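OsmC-like protein (PDB 3CJE) probably reduces organic hydroperoxides and so protects the bacterium against oxidative stress, as in OsmC/Ohr-family thiol peroxidases. Local coordinates at residues V15-C19 / P61-I67; E30-A34 / I67-G72. One frame throughout, in Å; residues are numbered along the deposited sequence.

Contact 1: V15-C19 / P61-I67; sequences VVFTC and PPLALFI
Phe17 lays one face of its ring over Leu63: Leu63 CB stands 4.0 Å from the centroid of the Phe17 ring, 23° off the ring normal, a CH-pi contact whose closest atoms are Phe17 CE1 and Leu63 CB at 3.7 Å. The ring belongs to an extended strand, 15-19, and its partner to the first turns of a helix that runs from Pro62 with Pro61 at the N-cap position. Strand and helix axes approach to 8.7 Å and cross at -43°, roughly in the same direction, and the nearest CA pair, Cys19 with Ile67 at 6.6 Å, lies at their C-terminal ends. Every second strand residue, Val15, Phe17 and Cys19, turns its CA-to-CB bond to the helix. With chi1 at -83° and chi2 at 74°, Phe17 also brings CZ to 4.2 Å from Pro61 CG, near the ring plane, and CE2 to 4.1 Å from Ala64 CB. Before it, Val15 CG1 touches Leu63 CD1 at 3.9 Å. Beyond it, Ile67, with both chi angles t, extends across to the strand: its CD1 lies 3.4 Å from Phe17 O and 3.8 Å from Phe17 CB, while its CG1 is 4.0 Å from Cys19 CB. No hydrogen bond spans the gap; the fit is apolar and buried. Met35 and Phe43 border the same cluster, and Leu144 of the second subunit packs on Leu63. A long helix laid by one apolar side against an antiparallel sheet, as here, is the helix-on-sheet packing of the alpha+beta OsmC-like fold.

Contact 2: E30-A34 / I67-G72; sequences ELDVA and IAGLTG
This is a buried helix-on-sheet contact, mostly apolar and without hydrogen bonds between the segments, formed where strand 28-37 passes over the second and third turns of helix 62-81. The axes of 30-34 and 67-72 come within 9.1 Å at 141°, so the two run obliquely antiparallel, and the closest CA pair is Leu31 with Ala68, 6.1 Å apart. Two strand residues do the work, Leu31 and Val33, whose CA-to-CB bonds point to the helix. Leu31, in the m,t rotamer, places CD1 3.4 Å from Ala68 O and 3.8 Å from Ala68 CB; its CD2 is 3.9 Å from Thr71 CG2 and 4.2 Å from Gly72 N. Val33, chi1 t, meets the consecutive residues Ile67 and Ala68, with CG1 3.6 Å from Ile67 CG2 and CG2 4.0 Å from Ala68 CB. The small Ala68 thus lets the strand come close. Gly72 presents bare backbone to Leu31. Thr71 turns its polar atom back on its own helix: OG1, with chi1 at -52°, donates to Ile67 O at 2.8 Å, and its methyl is the part offered to Leu31. Around the pair, strand 41-47 adds Leu45 beside Val33 and Ala68, strand 13-24 brings Cys19 against Leu31 and Thr71, strand 93-105 sets Cys96 on Ile67 and Thr71, and Leu65 of the second subunit reaches Ala68.

Contacts 1 and 2 illustrate how one helix can serve two adjacent strands of a sheet. Their centres lie 8 Å apart and they share Ile67, which meets strand 13-24 in contact 1 and strand 28-37 in contact 2. The strands are themselves joined: Thr18 O and Ala34 N, 2.9 Å apart, probably form a hydrogen bond, and Phe17 CD2 lies 3.5 Å from Ala34 O. From strand to helix, Cys19 CB of contact 1 reaches Thr71 OG1 of contact 2 at 3.5 Å. Because the strands are antiparallel, helix 62-81 runs obliquely along one and against the other. The second subunit touches both contacts, placing this continuous core beside the dimer interface.

Contact 1: V15-C19 / P61-I67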
# COMPACT_ATOMS: atom_id res chain seq x y z
N VAL A 15 -3.18 12.73 -9.23
CA VAL A 15 -1.98 11.92 -9.17
C VAL A 15 -2.41 10.55 -9.70
O VAL A 15 -3.42 10.01 -9.25
CB VAL A 15 -1.36 11.83 -7.73
CG1 VAL A 15 -0.22 10.77 -7.72
CG2 VAL A 15 -0.88 13.22 -7.25
N VAL A 16 -1.69 10.01 -10.68
CA VAL A 16 -2.08 8.77 -11.38
C VAL A 16 -0.87 7.88 -11.41
O VAL A 16 0.18 8.28 -11.88
CB VAL A 16 -2.58 9.01 -12.83
CG1 VAL A 16 -2.93 7.70 -13.50
CG2 VAL A 16 -3.78 9.99 -12.84
N PHE A 17 -1.03 6.66 -10.89
CA PHE A 17 -0.03 5.61 -11.02
C PHE A 17 -0.63 4.42 -11.73
O PHE A 17 -1.82 4.11 -11.58
CB PHE A 17 0.48 5.15 -9.65
CG PHE A 17 1.56 6.01 -9.07
CD1 PHE A 17 1.28 7.25 -8.55
CD2 PHE A 17 2.89 5.59 -9.06
CE1 PHE A 17 2.31 8.05 -8.00
CE2 PHE A 17 3.91 6.41 -8.48
CZ PHE A 17 3.61 7.61 -7.97
N THR A 18 0.22 3.75 -12.49
CA THR A 18 -0.11 2.46 -13.05
C THR A 18 0.93 1.40 -12.67
O THR A 18 2.06 1.72 -12.31
CB THR A 18 -0.19 2.52 -14.57
OG1 THR A 18 1.08 2.89 -15.15
CG2 THR A 18 -1.28 3.53 -15.00
N CYS A 19 0.53 0.15 -12.79
CA CYS A 19 1.44 -0.97 -12.55
C CYS A 19 1.06 -2.07 -13.49
O CYS A 19 -0.11 -2.45 -13.54
CB CYS A 19 1.33 -1.43 -11.13
SG CYS A 19 2.50 -2.76 -10.70
N PRO A 61 9.05 6.50 -4.88
CA PRO A 61 8.15 7.20 -3.98
C PRO A 61 7.17 6.26 -3.30
O PRO A 61 6.91 5.15 -3.77
CB PRO A 61 7.39 8.18 -4.89
CG PRO A 61 7.40 7.52 -6.22
CD PRO A 61 8.68 6.71 -6.30
N PRO A 62 6.63 6.72 -2.17
CA PRO A 62 5.72 5.86 -1.42
C PRO A 62 4.54 5.30 -2.22
O PRO A 62 4.16 4.13 -2.04
CB PRO A 62 5.21 6.79 -0.30
CG PRO A 62 6.31 7.75 -0.08
CD PRO A 62 6.89 7.99 -1.46
N LEU A 63 3.93 6.08 -3.11
CA LEU A 63 2.75 5.57 -3.83
C LEU A 63 3.17 4.44 -4.80
O LEU A 63 2.32 3.61 -5.19
CB LEU A 63 2.00 6.68 -4.56
CG LEU A 63 1.23 7.64 -3.64
CD1 LEU A 63 0.41 8.64 -4.49
CD2 LEU A 63 0.38 6.92 -2.66
N ALA A 64 4.43 4.46 -5.26
CA ALA A 64 4.93 3.35 -6.12
C ALA A 64 4.96 2.06 -5.33
O ALA A 64 4.58 1.00 -5.83
CB ALA A 64 6.37 3.64 -6.70
N LEU A 65 5.45 2.12 -4.09
CA LEU A 65 5.43 0.92 -3.23
C LEU A 65 3.98 0.47 -3.00
O LEU A 65 3.70 -0.73 -3.02
CB LEU A 65 6.18 1.16 -1.93
CG LEU A 65 7.68 1.42 -1.99
CD1 LEU A 65 8.23 1.47 -0.53
CD2 LEU A 65 8.40 0.39 -2.76
N PHE A 66 3.05 1.40 -2.73
CA PHE A 66 1.64 1.05 -2.52
C PHE A 66 1.06 0.29 -3.73
O PHE A 66 0.46 -0.77 -3.58
CB PHE A 66 0.81 2.30 -2.27
CG PHE A 66 -0.65 2.03 -2.27
CD1 PHE A 66 -1.26 1.34 -1.23
CD2 PHE A 66 -1.44 2.38 -3.38
CE1 PHE A 66 -2.64 1.07 -1.28
CE2 PHE A 66 -2.82 2.10 -3.41
CZ PHE A 66 -3.39 1.44 -2.36
N ILE A 67 1.17 0.87 -4.93
CA ILE A 67 0.53 0.25 -6.10
C ILE A 67 1.17 -1.09 -6.46
O ILE A 67 0.49 -2.02 -6.86
CB ILE A 67 0.42 1.20 -7.31
CG1 ILE A 67 -0.64 0.67 -8.31
CG2 ILE A 67 1.76 1.49 -7.95
CD1 ILE A 67 -0.99 1.63 -9.44

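Contact 2: E30-A34 / I67-G72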
# COMPACT_ATOMS: atom_id res chain seq x y z
N GLU A 30 6.95 -9.44 -11.22
CA GLU A 30 7.76 -8.31 -11.64
C GLU A 30 6.84 -7.15 -12.02
O GLU A 30 6.04 -7.28 -12.95
CB GLU A 30 8.66 -8.74 -12.79
CG GLU A 30 9.75 -9.69 -12.30
CD GLU A 30 10.71 -10.18 -13.39
OE1 GLU A 30 10.43 -9.99 -14.59
OE2 GLU A 30 11.76 -10.77 -13.02
N LEU A 31 6.96 -6.06 -11.26
CA LEU A 31 6.00 -4.99 -11.21
C LEU A 31 6.60 -3.74 -11.84
O LEU A 31 7.45 -3.11 -11.25
CB LEU A 31 5.63 -4.73 -9.75
CG LEU A 31 5.09 -5.97 -9.03
CD1 LEU A 31 5.12 -5.88 -7.53
CD2 LEU A 31 3.69 -6.33 -9.61
N ASP A 32 6.13 -3.40 -13.04
CA ASP A 32 6.55 -2.22 -13.77
C ASP A 32 5.61 -1.08 -13.39
O ASP A 32 4.50 -0.97 -13.91
CB ASP A 32 6.46 -2.50 -15.27
CG ASP A 32 6.80 -1.29 -16.14
OD1 ASP A 32 7.33 -0.22 -15.65
OD2 ASP A 32 6.50 -1.43 -17.37
N VAL A 33 6.05 -0.24 -12.46
CA VAL A 33 5.24 0.87 -11.95
C VAL A 33 5.58 2.15 -12.67
O VAL A 33 6.76 2.40 -13.01
CB VAL A 33 5.46 1.07 -10.41
CG1 VAL A 33 4.67 2.26 -9.87
CG2 VAL A 33 5.13 -0.20 -9.65
N ALA A 34 4.56 2.92 -13.00
CA ALA A 34 4.78 4.25 -13.54
C ALA A 34 3.96 5.29 -12.82
O ALA A 34 2.77 5.07 -12.56
CB ALA A 34 4.40 4.30 -15.02
N ILE A 67 1.17 0.87 -4.93
CA ILE A 67 0.53 0.25 -6.10
C ILE A 67 1.17 -1.09 -6.46
O ILE A 67 0.49 -2.02 -6.86
CB ILE A 67 0.42 1.20 -7.31
CG1 ILE A 67 -0.64 0.67 -8.31
CG2 ILE A 67 1.76 1.49 -7.95
CD1 ILE A 67 -0.99 1.63 -9.44
N ALA A 68 2.50 -1.20 -6.27
CA ALA A 68 3.21 -2.47 -6.45
C ALA A 68 2.69 -3.51 -5.44
O ALA A 68 2.45 -4.65 -5.80
CB ALA A 68 4.72 -2.30 -6.32
N GLY A 69 2.51 -3.11 -4.20
CA GLY A 69 1.96 -3.98 -3.17
C GLY A 69 0.59 -4.49 -3.52
O GLY A 69 0.29 -5.66 -3.40
N LEU A 70 -0.28 -3.58 -3.96
CA LEU A 70 -1.66 -3.96 -4.32
C LEU A 70 -1.64 -4.94 -5.47
O LEU A 70 -2.27 -5.97 -5.41
CB LEU A 70 -2.43 -2.72 -4.69
CG LEU A 70 -3.85 -2.99 -5.16
CD1 LEU A 70 -4.73 -3.84 -4.17
CD2 LEU A 70 -4.52 -1.67 -5.55
N THR A 71 -0.87 -4.62 -6.52
CA THR A 71 -0.81 -5.47 -7.73
C THR A 71 -0.23 -6.84 -7.36
O THR A 71 -0.76 -7.89 -7.76
CB THR A 71 -0.02 -4.78 -8.84
OG1 THR A 71 -0.56 -3.45 -9.03
CG2 THR A 71 -0.08 -5.57 -10.14
N GLY A 72 0.86 -6.85 -6.60
CA GLY A 72 1.51 -8.07 -6.16
C GLY A 72 0.62 -8.93 -5.28
O GLY A 72 0.64 -10.14 -5.38